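Local coordinates for protein glucoamylase (Thermoanaerobacterium thermosaccharolyticum, PDB 1LF6) that hydrolyses terminal alpha-1,4-linked glucose units one after another from the non-reducing ends of glucan chains, probably releasing beta-D-glucose, at residues L368-V371 / V372-G376. Sequence-based numbering, arbitrary orientation.
Sequences LAKV and VKDNG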
loop_
_atom_site.group_PDB
_atom_site.type_symbol
_atom_site.label_atom_id
_atom_site.label_comp_id
_atom_site.label_asym_id
_atom_site.label_seq_id
_atom_site.Cartn_x
_atom_site.Cartn_y
_atom_site.Cartn_z
ATOM N N LEU A 368 -3.887 -16.904 -7.042
ATOM C CA LEU A 368 -2.998 -17.808 -6.313
ATOM C C LEU A 368 -2.981 -19.206 -6.934
ATOM O O LEU A 368 -1.950 -19.884 -6.945
ATOM C CB LEU A 368 -3.435 -17.900 -4.848
ATOM C CG LEU A 368 -3.284 -16.633 -3.997
ATOM C CD1 LEU A 368 -3.929 -16.856 -2.647
ATOM C CD2 LEU A 368 -1.812 -16.288 -3.831
ATOM N N ALA A 369 -4.134 -19.640 -7.434
ATOM C CA ALA A 369 -4.244 -20.947 -8.068
ATOM C C ALA A 369 -3.337 -20.968 -9.293
ATOM O O ALA A 369 -2.712 -21.983 -9.601
ATOM C CB ALA A 369 -5.694 -21.214 -8.480
ATOM N N LYS A 370 -3.266 -19.831 -9.978
ATOM C CA LYS A 370 -2.438 -19.688 -11.169
ATOM C C LYS A 370 -0.966 -19.767 -10.756
ATOM O O LYS A 370 -0.137 -20.359 -11.454
ATOM C CB LYS A 370 -2.740 -18.339 -11.835
ATOM C CG LYS A 370 -2.499 -18.273 -13.342
ATOM C CD LYS A 370 -1.050 -18.547 -13.716
ATOM C CE LYS A 370 -0.797 -18.322 -15.205
ATOM N NZ LYS A 370 -0.981 -16.893 -15.585
ATOM N N VAL A 371 -0.641 -19.175 -9.609
ATOM C CA VAL A 371 0.731 -19.200 -9.123
ATOM C C VAL A 371 1.160 -20.635 -8.813
ATOM O O VAL A 371 2.256 -21.060 -9.186
ATOM C CB VAL A 371 0.900 -18.318 -7.853
ATOM C CG1 VAL A 371 2.266 -18.546 -7.235
ATOM C CG2 VAL A 371 0.752 -16.844 -8.216
ATOM N N VAL A 372 0.291 -21.383 -8.141
ATOM C CA VAL A 372 0.603 -22.761 -7.789
ATOM C C VAL A 372 0.726 -23.623 -9.042
ATOM O O VAL A 372 1.552 -24.534 -9.100
ATOM C CB VAL A 372 -0.472 -23.364 -6.855
ATOM C CG1 VAL A 372 -0.142 -24.821 -6.551
ATOM C CG2 VAL A 372 -0.540 -22.564 -5.563
ATOM N N LYS A 373 -0.083 -23.327 -10.051
ATOM C CA LYS A 373 -0.028 -24.094 -11.288
ATOM C C LYS A 373 1.341 -23.956 -11.952
ATOM O O LYS A 373 1.894 -24.928 -12.455
ATOM C CB LYS A 373 -1.110 -23.628 -12.260
ATOM C CG LYS A 373 -1.125 -24.433 -13.550
ATOM C CD LYS A 373 -1.946 -23.758 -14.628
ATOM C CE LYS A 373 -1.845 -24.522 -15.942
ATOM N NZ LYS A 373 -2.491 -23.775 -17.054
ATOM N N ASP A 374 1.895 -22.750 -11.937
ATOM C CA ASP A 374 3.190 -22.521 -12.561
ATOM C C ASP A 374 4.409 -22.767 -11.667
ATOM O O ASP A 374 5.526 -22.890 -12.174
ATOM C CB ASP A 374 3.273 -21.095 -13.114
ATOM C CG ASP A 374 2.129 -20.762 -14.061
ATOM O OD1 ASP A 374 1.799 -21.597 -14.928
ATOM O OD2 ASP A 374 1.566 -19.653 -13.944
ATOM N N ASN A 375 4.210 -22.851 -10.353
ATOM C CA ASN A 375 5.332 -23.052 -9.435
ATOM C C ASN A 375 5.250 -24.305 -8.575
ATOM O O ASN A 375 6.271 -24.786 -8.085
ATOM C CB ASN A 375 5.472 -21.837 -8.512
ATOM C CG ASN A 375 5.894 -20.597 -9.249
ATOM O OD1 ASN A 375 7.043 -20.480 -9.684
ATOM N ND2 ASN A 375 4.965 -19.659 -9.409
ATOM N N GLY A 376 4.041 -24.820 -8.383
ATOM C CA GLY A 376 3.871 -26.009 -7.567
ATOM C C GLY A 376 3.958 -25.657 -6.093
ATOM O O GLY A 376 4.049 -26.527 -5.225
#
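V372 N donates to L368 O (2.9 Å), K373 N to A369 O (3.0 Å) and D374 N to K370 O (3.2 Å), three bonds that continue the i to i+4 ladder toward the C-terminal end of helix 358-375, within the alpha-helical (alpha/alpha) barrel domain of this family 15 enzyme. At V371 O the bonding weakens, although G376 N still reaches V372 O. N375 N makes only a weak bond to V371 O, 2.9 Å long but bent, and D374 N adds another weak one. N375 makes good the loss: with CG anti to its own carbonyl carbon (chi1 -67°), the amide swings back over the helix end, and ND2 reaches V371 O at 3.1 Å (143° at the hydrogen), tilted 26° from the carbonyl plane. Replacing N375 by alanine removes this donor and would probably leave V371 O, within this helix end, with its weak backbone bonds and the side of V371 less covered. G376, with positive phi, then turns the chain out of the helix, a conformation glycine adopts without strain. Branched, apolar V371 and V372 suit the buried side: V371 packs on I378 and P379, V372 on L417 and L421 of helix 414-428. Beside the hydrogen bond from the N375 amide, V371 CG1 touches N375 ND2 at 3.6 Å.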